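Local coordinates for protein malic enzyme (Entamoeba histolytica, PDB 3NV9) that catalyses the oxidative decarboxylation of malate to pyruvate with a nicotinamide cofactor, as a dimeric malic enzyme, and activates the drug metronidazole, at the interface of chains A and B. Sequence-based numbering; all coordinates share one arbitrary frame. Chains: chain A/B, Malic enzyme.

Contact 1: the interface of chains A and B. Residues chain A 67-69, 71-72, 75; chain B 32-34, 36-37.
A:Arg71 and B:Glu37 each leave their helix with CG anti to the backbone N (chi1 179° and 178°), but the arginine then bends at chi2 and chi3 while the glutamate stays extended beyond CG. The bends fold the guanidinium over the chain B helix, where its terminal NH1 meets two carboxylates in salt bridges. B:Glu34 OE1 lies 2.8 Å from A:Arg71 NH1, almost within the guanidinium plane, and B:Glu37 OE1 accepts from the same nitrogen, also at 2.8 Å. Both carboxylate planes are steeply inclined to the guanidinium, and A:Arg71 meets each glutamate through OE1 from above the carboxylate plane, so no flat, two-pronged pair results; the additional approach of NH2 to B:Glu34 OE1 is weak.

B:Glu37 OE1 is gripped twice. A:Asn75 ND2 donates to B:Glu37 OE1 at 2.8 Å (166° at H), from the opposite face of the carboxylate to A:Arg71 NH1, which should fix the rotation of that group. B:Lys33 O lies toward the rim over one guanidinium face, and it also touches the stem, 3.3 Å from A:Arg71 CB. Further along, A:Gly68 brings its CA to 3.9 Å from B:Ala36 CB, and the same CA lies 3.9 Å from B:Tyr32 CB; the absence of a side chain at A:Gly68 probably helps the backbones come this close. The site thus docks helix 69-78 of chain A, with the turn preceding it, onto helix 21-42 of chain B, helping to bind the two subunits into the dimer.

Contact 2: the interface of chains A and B. Residues chain A 48-50, 52, 125, 131; chain B 47-49.
A:Met50 and B:Gln48 pair through their backbones as an antiparallel bridge: A:Met50 N donates to B:Gln48 O at 2.8 Å, and B:Gln48 N returns a bond to A:Met50 O, also 2.8 Å. A:Ile49 bridges with its own copy, B:Ile49, which places the two-fold axis close to this pair. On its other edge the chain B strand is capped by a side chain: B:Ile49 N donates to A:Asp131 OD1 (2.8 Å, 160° at H), arriving from above the carboxylate plane.

From the opposite face of that plane A:Lys125 NZ reaches the same OD1 on its syn side, forming a salt bridge within chain A. A:Lys125 NZ also donates across the interface to the side-chain carbonyl of B:Gln48, 3.0 Å from OE1. The glutamine CG is wedged between backbone N and carbonyl carbon (chi1 73°), and its extended chain carries OE1 to A:Lys125 NZ, the two side chains crossing at about a right angle and the donor tilted from the carbonyl plane.

The second carboxylate oxygen is held through water. Water 1 lies 2.7 Å from A:Asp131 OD2 and joins it to A:Lys52 NZ and to B:Ile47 O, the latter 3.0 Å from the water. The bent chain of A:Lys52 lies over that peptide, its CG 3.7 Å from B:Ile47 CA. In the fold, strand 47-51 of each chain meets its copy near the dimer axis, flanked on this side by helix 114-128 and the start of strand 131-136 of chain A.

Contact 1: the interface of chains A and B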
loop_
_atom_site.group_PDB
_atom_site.type_symbol
_atom_site.label_atom_id
_atom_site.label_comp_id
_atom_site.label_asym_id
_atom_site.label_seq_id
_atom_site.Cartn_x
_atom_site.Cartn_y
_atom_site.Cartn_z
ATOM N N PRO A 67 7.079 -23.253 -0.854
ATOM C CA PRO A 67 5.794 -23.887 -1.033
ATOM C C PRO A 67 4.756 -23.577 0.025
ATOM O O PRO A 67 3.541 -23.672 -0.283
ATOM C CB PRO A 67 6.139 -25.398 -0.984
ATOM C CG PRO A 67 7.212 -25.466 0.024
ATOM C CD PRO A 67 8.041 -24.157 -0.206
ATOM N N GLY A 68 5.176 -23.234 1.249
ATOM C CA GLY A 68 4.184 -23.036 2.351
ATOM C C GLY A 68 3.007 -22.102 2.049
ATOM O O GLY A 68 1.883 -22.372 2.453
ATOM N N VAL A 69 3.245 -20.993 1.342
ATOM C CA VAL A 69 2.217 -19.958 1.203
ATOM C C VAL A 69 0.927 -20.471 0.556
ATOM O O VAL A 69 -0.128 -19.853 0.619
ATOM C CB VAL A 69 2.782 -18.723 0.418
ATOM C CG1 VAL A 69 2.973 -19.036 -1.039
ATOM C CG2 VAL A 69 1.902 -17.488 0.611
ATOM N N ARG A 71 -0.868 -23.029 1.432
ATOM C CA ARG A 71 -1.841 -23.187 2.533
ATOM C C ARG A 71 -2.642 -21.927 2.783
ATOM O O ARG A 71 -3.868 -21.986 3.046
ATOM C CB ARG A 71 -1.136 -23.627 3.837
ATOM C CG ARG A 71 -2.086 -23.796 5.053
ATOM C CD ARG A 71 -3.165 -24.904 4.877
ATOM N NE ARG A 71 -2.575 -26.235 4.965
ATOM C CZ ARG A 71 -2.175 -26.777 6.113
ATOM N NH1 ARG A 71 -2.357 -26.113 7.271
ATOM N NH2 ARG A 71 -1.615 -27.982 6.112
ATOM N N ILE A 72 -1.970 -20.773 2.698
ATOM C CA ILE A 72 -2.672 -19.505 2.873
ATOM C C ILE A 72 -3.625 -19.257 1.711
ATOM O O ILE A 72 -4.757 -18.824 1.922
ATOM C CB ILE A 72 -1.718 -18.290 3.062
ATOM C CG1 ILE A 72 -0.780 -18.433 4.292
ATOM C CG2 ILE A 72 -2.510 -16.966 3.174
ATOM C CD1 ILE A 72 -1.429 -18.937 5.580
ATOM N N ASN A 75 -6.559 -21.729 2.243
ATOM C CA ASN A 75 -7.277 -21.276 3.456
ATOM C C ASN A 75 -8.154 -20.061 3.191
ATOM O O ASN A 75 -9.347 -20.040 3.540
ATOM C CB ASN A 75 -6.317 -20.968 4.600
ATOM C CG ASN A 75 -5.816 -22.197 5.267
ATOM O OD1 ASN A 75 -6.222 -23.301 4.918
ATOM N ND2 ASN A 75 -4.928 -22.029 6.257
ATOM N N TYR B 32 6.089 -26.992 5.794
ATOM C CA TYR B 32 5.943 -25.595 5.379
ATOM C C TYR B 32 4.512 -25.160 5.173
ATOM O O TYR B 32 4.198 -24.008 5.430
ATOM C CB TYR B 32 6.803 -25.261 4.153
ATOM C CG TYR B 32 8.263 -25.269 4.497
ATOM C CD1 TYR B 32 8.764 -24.417 5.459
ATOM C CD2 TYR B 32 9.141 -26.137 3.863
ATOM C CE1 TYR B 32 10.111 -24.434 5.801
ATOM C CE2 TYR B 32 10.473 -26.155 4.175
ATOM C CZ TYR B 32 10.955 -25.296 5.143
ATOM O OH TYR B 32 12.278 -25.290 5.447
ATOM N N LYS B 33 3.624 -26.058 4.740
ATOM C CA LYS B 33 2.219 -25.659 4.655
ATOM C C LYS B 33 1.616 -25.381 6.047
ATOM O O LYS B 33 0.980 -24.349 6.275
ATOM C CB LYS B 33 1.414 -26.683 3.891
ATOM C CG LYS B 33 1.726 -26.661 2.383
ATOM C CD LYS B 33 0.903 -27.691 1.604
ATOM C CE LYS B 33 0.757 -27.233 0.135
ATOM N NZ LYS B 33 0.265 -28.325 -0.701
ATOM N N GLU B 34 1.852 -26.287 6.982
ATOM C CA GLU B 34 1.331 -26.129 8.340
ATOM C C GLU B 34 2.013 -24.946 9.042
ATOM O O GLU B 34 1.341 -24.145 9.684
ATOM C CB GLU B 34 1.581 -27.413 9.122
ATOM C CG GLU B 34 0.932 -27.477 10.483
ATOM C CD GLU B 34 -0.582 -27.460 10.396
ATOM O OE1 GLU B 34 -1.149 -27.584 9.264
ATOM O OE2 GLU B 34 -1.212 -27.332 11.476
ATOM N N ALA B 36 3.421 -22.217 7.543
ATOM C CA ALA B 36 2.808 -21.042 6.935
ATOM C C ALA B 36 1.504 -20.691 7.639
ATOM O O ALA B 36 1.220 -19.527 7.963
ATOM C CB ALA B 36 2.545 -21.322 5.416
ATOM N N GLU B 37 0.662 -21.700 7.858
ATOM C CA GLU B 37 -0.595 -21.445 8.551
ATOM C C GLU B 37 -0.321 -20.790 9.907
ATOM O O GLU B 37 -0.896 -19.747 10.250
ATOM C CB GLU B 37 -1.422 -22.725 8.664
ATOM C CG GLU B 37 -2.737 -22.532 9.417
ATOM C CD GLU B 37 -3.749 -23.617 9.168
ATOM O OE1 GLU B 37 -4.008 -24.027 7.993
ATOM O OE2 GLU B 37 -4.310 -24.055 10.176
#

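Contact 2: the interface of chains A and B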
loop_
_atom_site.group_PDB
_atom_site.type_symbol
_atom_site.label_atom_id
_atom_site.label_comp_id
_atom_site.label_asym_id
_atom_site.label_seq_id
_atom_site.Cartn_x
_atom_site.Cartn_y
_atom_site.Cartn_z
ATOM N N GLN A 48 7.174 3.935 4.583
ATOM C CA GLN A 48 7.848 2.859 3.929
ATOM C C GLN A 48 7.203 1.552 4.339
ATOM O O GLN A 48 6.397 1.487 5.237
ATOM C CB GLN A 48 9.324 2.877 4.300
ATOM C CG GLN A 48 9.578 2.728 5.810
ATOM C CD GLN A 48 11.047 2.439 6.165
ATOM O OE1 GLN A 48 11.817 1.870 5.376
ATOM N NE2 GLN A 48 11.443 2.899 7.344
ATOM N N ILE A 49 7.554 0.484 3.660
ATOM C CA ILE A 49 7.079 -0.808 4.068
ATOM C C ILE A 49 8.166 -1.463 4.918
ATOM O O ILE A 49 9.329 -1.177 4.760
ATOM C CB ILE A 49 6.682 -1.646 2.830
ATOM C CG1 ILE A 49 5.216 -1.406 2.455
ATOM C CG2 ILE A 49 6.787 -3.133 3.134
ATOM C CD1 ILE A 49 4.859 -0.008 2.090
ATOM N N MET A 50 7.788 -2.331 5.839
ATOM C CA MET A 50 8.788 -3.033 6.660
ATOM C C MET A 50 8.263 -4.426 7.042
ATOM O O MET A 50 7.067 -4.581 7.235
ATOM C CB MET A 50 9.003 -2.182 7.906
ATOM C CG MET A 50 10.147 -2.550 8.768
ATOM S SD MET A 50 11.768 -2.184 8.028
ATOM C CE MET A 50 11.585 -0.394 8.061
ATOM N N LYS A 52 7.142 -7.357 9.408
ATOM C CA LYS A 52 6.658 -7.501 10.786
ATOM C C LYS A 52 6.718 -8.961 11.201
ATOM O O LYS A 52 6.170 -9.292 12.248
ATOM C CB LYS A 52 5.206 -7.086 10.911
ATOM C CG LYS A 52 4.340 -7.620 9.782
ATOM C CD LYS A 52 2.946 -8.110 10.198
ATOM C CE LYS A 52 2.064 -7.078 10.749
ATOM N NZ LYS A 52 0.631 -7.572 10.386
ATOM N N LYS A 125 -0.451 5.392 11.250
ATOM C CA LYS A 125 0.492 4.486 11.877
ATOM C C LYS A 125 0.928 5.029 13.231
ATOM O O LYS A 125 0.833 4.326 14.215
ATOM C CB LYS A 125 1.705 4.220 10.995
ATOM C CG LYS A 125 2.675 3.240 11.658
ATOM C CD LYS A 125 2.124 1.833 11.709
ATOM C CE LYS A 125 3.225 0.866 12.082
ATOM N NZ LYS A 125 2.764 -0.524 11.887
ATOM N N ASP A 131 -1.943 0.165 9.779
ATOM C CA ASP A 131 -1.110 0.159 8.516
ATOM C C ASP A 131 -1.917 0.755 7.359
ATOM O O ASP A 131 -3.013 0.341 7.120
ATOM C CB ASP A 131 -0.604 -1.237 8.199
ATOM C CG ASP A 131 0.342 -1.745 9.286
ATOM O OD1 ASP A 131 1.392 -1.112 9.510
ATOM O OD2 ASP A 131 0.031 -2.765 9.929
ATOM N N ILE B 47 4.015 -7.978 6.321
ATOM C CA ILE B 47 4.536 -6.603 6.225
ATOM C C ILE B 47 3.754 -5.550 7.052
ATOM O O ILE B 47 2.700 -5.822 7.566
ATOM C CB ILE B 47 4.631 -6.117 4.776
ATOM C CG1 ILE B 47 3.221 -5.803 4.172
ATOM C CG2 ILE B 47 5.480 -7.034 4.024
ATOM C CD1 ILE B 47 3.245 -5.437 2.623
ATOM N N GLN B 48 4.276 -4.337 7.146
ATOM C CA GLN B 48 3.596 -3.272 7.917
ATOM C C GLN B 48 4.102 -1.977 7.319
ATOM O O GLN B 48 5.093 -1.987 6.608
ATOM C CB GLN B 48 4.003 -3.343 9.409
ATOM C CG GLN B 48 5.442 -2.855 9.735
ATOM C CD GLN B 48 5.739 -2.888 11.243
ATOM O OE1 GLN B 48 4.863 -2.619 12.051
ATOM N NE2 GLN B 48 6.938 -3.267 11.614
ATOM N N ILE B 49 3.422 -0.878 7.566
ATOM C CA ILE B 49 3.916 0.398 7.104
ATOM C C ILE B 49 4.689 1.070 8.263
ATOM O O ILE B 49 4.287 0.939 9.421
ATOM C CB ILE B 49 2.742 1.290 6.696
ATOM C CG1 ILE B 49 2.392 1.088 5.226
ATOM C CG2 ILE B 49 3.170 2.706 6.790
ATOM C CD1 ILE B 49 1.723 -0.178 4.928
HETATM O O HOH W 1 0.059 -5.259 8.850
#

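Contact 1 and contact 2 lie about 22 Å apart, measured between the centres of their C-alpha atoms, and share no residue. They are nevertheless joined through chain B: helix 21-42, which supplies contact 1, is followed after a short connection by strand 47-51, which supplies contact 2. One N-terminal stretch therefore engages chain A twice, first by helix packing with charged pairs, then by strand pairing near the two-fold axis. Because each contact has a twin with the chains exchanged, both subunits reach into one another, in keeping with the deeply entangled dimer described for this enzyme.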